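Local coordinates for protein BAG family molecular chaperone regulator 4 (Arabidopsis thaliana, PDB 4HWH) that probably acts as a co-chaperone in programmed cell death and stress responses, binding the ATPase domain of HSP70 chaperones through its BAG domain, at residues A[3-17]-A[45-58]. Numbering follows the deposited sequence.
Sequences AIAAVNAVTGEVDKL and LLMRQLLKLDGIEA
Gln49 OE1 is lodged against Val10, 3.4 Å from CG1 of Val10 and 3.5 Å from its CA, so the amide oxygen meets carbon rather than a donor in this interface. The contact belongs to the antiparallel three-helix bundle of the BAG domain: the axes of 3-17 and 45-54 run 172° apart in direction and come within 10.1 Å. No hydrogen bond joins the two segments, and side-chain packing holds them together. Gln49 is a knob in the hole formed by Val10, Glu13, Val14 and Leu17. Its chain bends at chi2, and the Gln49 and Glu13 side chains cross at about a right angle; Gln49 NE2 lies 3.3 Å from Glu13 CG. The carboxylate and amide planes are inclined by 47°, and the end of Glu13 leads away from 45-58 toward a malonic acid probably taken up from the crystallisation liquor, whose pocket also includes Leu17 and Arg20. One turn farther along 45-54, the extended Lys52 chain slides past Val10 in the opposite direction, its CD pressed to 3.5 Å from Val10 CG2, a tight carbon contact. Both Val10 branches border Gln49 OE1; beyond it CG1 packs on Leu53 and CG2 on the Lys52 chain. Leu17 CD1 meets Leu46 CD2, while CD2 lies against Leu45 CB. Helix 63-86 completes the bundle beside this pair: Val7 touches Gln65, Val14 packs on Glu69 and Arg72, and Asp15 forms a salt bridge with Arg72. Ile56, outside the helix, brings CG2 near Ala3, a poorly ordered residue that lends this touch little weight. With CG1 anti to the carbonyl carbon (chi1 -64°), the other arm of Ile56 carries its CD1 to 3.5 Å from Ala6 CB.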
loop_
_atom_site.group_PDB
_atom_site.type_symbol
_atom_site.label_atom_id
_atom_site.label_comp_id
_atom_site.label_asym_id
_atom_site.label_seq_id
_atom_site.Cartn_x
_atom_site.Cartn_y
_atom_site.Cartn_z
ATOM N N ALA A 3 -7.589 2.759 -19.692
ATOM C CA ALA A 3 -7.113 3.293 -18.421
ATOM C C ALA A 3 -7.954 2.818 -17.242
ATOM O O ALA A 3 -7.417 2.433 -16.204
ATOM C CB ALA A 3 -7.082 4.814 -18.470
ATOM N N ILE A 4 -9.272 2.852 -17.406
ATOM C CA ILE A 4 -10.194 2.441 -16.353
ATOM C C ILE A 4 -9.836 1.070 -15.790
ATOM O O ILE A 4 -9.700 0.899 -14.577
ATOM C CB ILE A 4 -11.643 2.406 -16.865
ATOM C CG1 ILE A 4 -12.096 3.808 -17.276
ATOM C CG2 ILE A 4 -12.567 1.830 -15.807
ATOM C CD1 ILE A 4 -13.501 3.857 -17.839
ATOM N N ALA A 5 -9.687 0.096 -16.679
ATOM C CA ALA A 5 -9.338 -1.258 -16.272
ATOM C C ALA A 5 -8.011 -1.271 -15.521
ATOM O O ALA A 5 -7.867 -1.956 -14.509
ATOM C CB ALA A 5 -9.272 -2.173 -17.483
ATOM N N ALA A 6 -7.048 -0.505 -16.023
ATOM C CA ALA A 6 -5.721 -0.451 -15.425
ATOM C C ALA A 6 -5.766 0.103 -14.002
ATOM O O ALA A 6 -5.095 -0.410 -13.111
ATOM C CB ALA A 6 -4.781 0.376 -16.293
ATOM N N VAL A 7 -6.552 1.153 -13.796
ATOM C CA VAL A 7 -6.687 1.737 -12.466
ATOM C C VAL A 7 -7.396 0.761 -11.536
ATOM O O VAL A 7 -6.994 0.580 -10.388
ATOM C CB VAL A 7 -7.451 3.074 -12.500
ATOM C CG1 VAL A 7 -7.594 3.634 -11.093
ATOM C CG2 VAL A 7 -6.734 4.070 -13.395
ATOM N N ASN A 8 -8.450 0.129 -12.041
ATOM C CA ASN A 8 -9.171 -0.883 -11.279
ATOM C C ASN A 8 -8.253 -2.026 -10.866
ATOM O O ASN A 8 -8.360 -2.551 -9.758
ATOM C CB ASN A 8 -10.348 -1.430 -12.090
ATOM C CG ASN A 8 -11.432 -0.394 -12.315
ATOM O OD1 ASN A 8 -11.493 0.618 -11.616
ATOM N ND2 ASN A 8 -12.296 -0.644 -13.293
ATOM N N ALA A 9 -7.351 -2.406 -11.766
ATOM C CA ALA A 9 -6.374 -3.453 -11.482
ATOM C C ALA A 9 -5.475 -3.054 -10.320
ATOM O O ALA A 9 -5.182 -3.861 -9.440
ATOM C CB ALA A 9 -5.541 -3.752 -12.718
ATOM N N VAL A 10 -5.028 -1.805 -10.324
ATOM C CA VAL A 10 -4.207 -1.309 -9.230
ATOM C C VAL A 10 -5.005 -1.292 -7.930
ATOM O O VAL A 10 -4.515 -1.724 -6.886
ATOM C CB VAL A 10 -3.673 0.098 -9.517
ATOM C CG1 VAL A 10 -3.087 0.704 -8.251
ATOM C CG2 VAL A 10 -2.632 0.042 -10.616
ATOM N N THR A 11 -6.236 -0.796 -8.004
ATOM C CA THR A 11 -7.102 -0.720 -6.832
ATOM C C THR A 11 -7.236 -2.081 -6.155
ATOM O O THR A 11 -7.175 -2.184 -4.930
ATOM C CB THR A 11 -8.498 -0.178 -7.194
ATOM O OG1 THR A 11 -8.386 1.197 -7.579
ATOM C CG2 THR A 11 -9.440 -0.286 -6.009
ATOM N N GLY A 12 -7.411 -3.123 -6.958
ATOM C CA GLY A 12 -7.534 -4.470 -6.432
ATOM C C GLY A 12 -6.284 -4.894 -5.687
ATOM O O GLY A 12 -6.353 -5.582 -4.667
ATOM N N GLU A 13 -5.131 -4.478 -6.196
ATOM C CA GLU A 13 -3.870 -4.846 -5.574
ATOM C C GLU A 13 -3.656 -4.039 -4.297
ATOM O O GLU A 13 -3.183 -4.562 -3.289
ATOM C CB GLU A 13 -2.710 -4.635 -6.543
ATOM C CG GLU A 13 -1.468 -5.394 -6.144
ATOM C CD GLU A 13 -1.747 -6.870 -5.949
ATOM O OE1 GLU A 13 -2.562 -7.429 -6.716
ATOM O OE2 GLU A 13 -1.154 -7.469 -5.029
ATOM N N VAL A 14 -4.017 -2.763 -4.344
ATOM C CA VAL A 14 -3.905 -1.913 -3.169
ATOM C C VAL A 14 -4.844 -2.392 -2.060
ATOM O O VAL A 14 -4.510 -2.309 -0.877
ATOM C CB VAL A 14 -4.160 -0.433 -3.519
ATOM C CG1 VAL A 14 -4.101 0.427 -2.271
ATOM C CG2 VAL A 14 -3.129 0.042 -4.541
ATOM N N ASP A 15 -6.012 -2.907 -2.440
ATOM C CA ASP A 15 -6.925 -3.505 -1.470
ATOM C C ASP A 15 -6.234 -4.634 -0.714
ATOM O O ASP A 15 -6.302 -4.709 0.513
ATOM C CB ASP A 15 -8.188 -4.046 -2.151
ATOM C CG ASP A 15 -9.163 -2.949 -2.533
ATOM O OD1 ASP A 15 -8.999 -1.806 -2.060
ATOM O OD2 ASP A 15 -10.104 -3.235 -3.303
ATOM N N LYS A 16 -5.570 -5.517 -1.450
ATOM C CA LYS A 16 -4.847 -6.618 -0.829
ATOM C C LYS A 16 -3.776 -6.090 0.118
ATOM O O LYS A 16 -3.600 -6.600 1.224
ATOM C CB LYS A 16 -4.216 -7.515 -1.895
ATOM C CG LYS A 16 -5.215 -8.417 -2.613
ATOM C CD LYS A 16 -4.540 -9.208 -3.732
ATOM C CE LYS A 16 -5.553 -10.002 -4.538
ATOM N NZ LYS A 16 -4.904 -10.762 -5.641
ATOM N N LEU A 17 -3.056 -5.065 -0.323
ATOM C CA LEU A 17 -2.013 -4.477 0.505
ATOM C C LEU A 17 -2.605 -3.789 1.731
ATOM O O LEU A 17 -2.036 -3.843 2.820
ATOM C CB LEU A 17 -1.155 -3.513 -0.319
ATOM C CG LEU A 17 -0.290 -4.233 -1.363
ATOM C CD1 LEU A 17 0.296 -3.257 -2.387
ATOM C CD2 LEU A 17 0.812 -5.030 -0.675
ATOM N N LEU A 45 5.892 -2.942 -2.304
ATOM C CA LEU A 45 4.795 -3.314 -3.184
ATOM C C LEU A 45 3.863 -2.133 -3.418
ATOM O O LEU A 45 3.295 -1.986 -4.497
ATOM C CB LEU A 45 4.039 -4.523 -2.638
ATOM C CG LEU A 45 4.843 -5.828 -2.667
ATOM C CD1 LEU A 45 4.072 -6.948 -1.987
ATOM C CD2 LEU A 45 5.200 -6.209 -4.102
ATOM N N LEU A 46 3.716 -1.286 -2.405
ATOM C CA LEU A 46 2.953 -0.055 -2.560
ATOM C C LEU A 46 3.620 0.868 -3.577
ATOM O O LEU A 46 2.947 1.487 -4.397
ATOM C CB LEU A 46 2.794 0.649 -1.214
ATOM C CG LEU A 46 1.818 -0.028 -0.250
ATOM C CD1 LEU A 46 1.975 0.529 1.158
ATOM C CD2 LEU A 46 0.381 0.133 -0.738
ATOM N N MET A 47 4.946 0.951 -3.525
ATOM C CA MET A 47 5.693 1.772 -4.478
ATOM C C MET A 47 5.533 1.266 -5.911
ATOM O O MET A 47 5.447 2.052 -6.854
ATOM C CB MET A 47 7.173 1.835 -4.087
ATOM C CG MET A 47 7.423 2.622 -2.804
ATOM S SD MET A 47 9.171 2.824 -2.408
ATOM C CE MET A 47 9.073 3.581 -0.786
ATOM N N ARG A 48 5.481 -0.051 -6.072
ATOM C CA ARG A 48 5.287 -0.642 -7.389
ATOM C C ARG A 48 3.917 -0.269 -7.949
ATOM O O ARG A 48 3.770 -0.024 -9.147
ATOM C CB ARG A 48 5.439 -2.163 -7.318
ATOM C CG ARG A 48 6.865 -2.628 -7.060
ATOM C CD ARG A 48 7.671 -2.647 -8.349
ATOM N NE ARG A 48 7.094 -3.568 -9.323
ATOM C CZ ARG A 48 7.404 -3.585 -10.615
ATOM N NH1 ARG A 48 6.822 -4.460 -11.424
ATOM N NH2 ARG A 48 8.290 -2.726 -11.099
ATOM N N GLN A 49 2.911 -0.226 -7.078
ATOM C CA GLN A 49 1.577 0.164 -7.511
ATOM C C GLN A 49 1.556 1.635 -7.910
ATOM O O GLN A 49 0.853 2.020 -8.842
ATOM C CB GLN A 49 0.526 -0.150 -6.439
ATOM C CG GLN A 49 0.286 -1.645 -6.258
ATOM C CD GLN A 49 -0.045 -2.349 -7.568
ATOM O OE1 GLN A 49 -0.924 -1.919 -8.317
ATOM N NE2 GLN A 49 0.654 -3.441 -7.843
ATOM N N LEU A 50 2.347 2.447 -7.216
ATOM C CA LEU A 50 2.454 3.865 -7.533
ATOM C C LEU A 50 3.067 4.043 -8.922
ATOM O O LEU A 50 2.619 4.874 -9.709
ATOM C CB LEU A 50 3.310 4.576 -6.482
ATOM C CG LEU A 50 3.133 6.081 -6.306
ATOM C CD1 LEU A 50 1.681 6.413 -5.999
ATOM C CD2 LEU A 50 4.050 6.585 -5.197
ATOM N N LEU A 51 4.092 3.252 -9.216
ATOM C CA LEU A 51 4.734 3.288 -10.527
ATOM C C LEU A 51 3.756 2.905 -11.627
ATOM O O LEU A 51 3.749 3.504 -12.702
ATOM C CB LEU A 51 5.943 2.353 -10.557
ATOM C CG LEU A 51 7.170 2.817 -9.778
ATOM C CD1 LEU A 51 8.222 1.717 -9.766
ATOM C CD2 LEU A 51 7.723 4.091 -10.385
ATOM N N LYS A 52 2.932 1.898 -11.354
ATOM C CA LYS A 52 1.925 1.460 -12.309
ATOM C C LYS A 52 0.966 2.606 -12.626
ATOM O O LYS A 52 0.693 2.890 -13.789
ATOM C CB LYS A 52 1.165 0.242 -11.776
ATOM C CG LYS A 52 0.191 -0.362 -12.782
ATOM C CD LYS A 52 -0.226 -1.774 -12.388
ATOM C CE LYS A 52 -1.127 -2.399 -13.450
ATOM N NZ LYS A 52 -1.587 -3.769 -13.080
ATOM N N LEU A 53 0.469 3.271 -11.586
ATOM C CA LEU A 53 -0.407 4.423 -11.772
ATOM C C LEU A 53 0.286 5.532 -12.563
ATOM O O LEU A 53 -0.338 6.183 -13.399
ATOM C CB LEU A 53 -0.900 4.964 -10.424
ATOM C CG LEU A 53 -1.890 4.107 -9.627
ATOM C CD1 LEU A 53 -2.043 4.638 -8.209
ATOM C CD2 LEU A 53 -3.244 4.044 -10.321
ATOM N N ASP A 54 1.572 5.749 -12.292
ATOM C CA ASP A 54 2.336 6.787 -12.985
ATOM C C ASP A 54 2.321 6.585 -14.496
ATOM O O ASP A 54 2.374 7.547 -15.261
ATOM C CB ASP A 54 3.791 6.812 -12.504
ATOM C CG ASP A 54 3.944 7.417 -11.127
ATOM O OD1 ASP A 54 3.018 8.124 -10.674
ATOM O OD2 ASP A 54 5.001 7.187 -10.499
ATOM N N GLY A 55 2.260 5.326 -14.921
ATOM C CA GLY A 55 2.313 4.997 -16.333
ATOM C C GLY A 55 0.953 4.943 -17.004
ATOM O O GLY A 55 0.862 4.736 -18.213
ATOM N N ILE A 56 -0.105 5.126 -16.223
ATOM C CA ILE A 56 -1.458 5.115 -16.770
ATOM C C ILE A 56 -1.861 6.494 -17.275
ATOM O O ILE A 56 -2.040 7.426 -16.491
ATOM C CB ILE A 56 -2.496 4.648 -15.735
ATOM C CG1 ILE A 56 -2.239 3.197 -15.329
ATOM C CG2 ILE A 56 -3.901 4.786 -16.299
ATOM C CD1 ILE A 56 -3.133 2.716 -14.207
ATOM N N GLU A 57 -2.003 6.614 -18.590
ATOM C CA GLU A 57 -2.422 7.866 -19.199
ATOM C C GLU A 57 -3.948 7.931 -19.205
ATOM O O GLU A 57 -4.598 7.356 -20.078
ATOM C CB GLU A 57 -1.865 7.973 -20.619
ATOM C CG GLU A 57 -1.538 9.390 -21.055
ATOM C CD GLU A 57 -2.777 10.224 -21.303
ATOM O OE1 GLU A 57 -3.614 9.813 -22.135
ATOM O OE2 GLU A 57 -2.909 11.293 -20.671
ATOM N N ALA A 58 -4.512 8.622 -18.220
ATOM C CA ALA A 58 -5.962 8.702 -18.063
ATOM C C ALA A 58 -6.535 10.107 -18.205
ATOM O O ALA A 58 -5.835 11.091 -17.976
ATOM C CB ALA A 58 -6.360 8.300 -16.653
#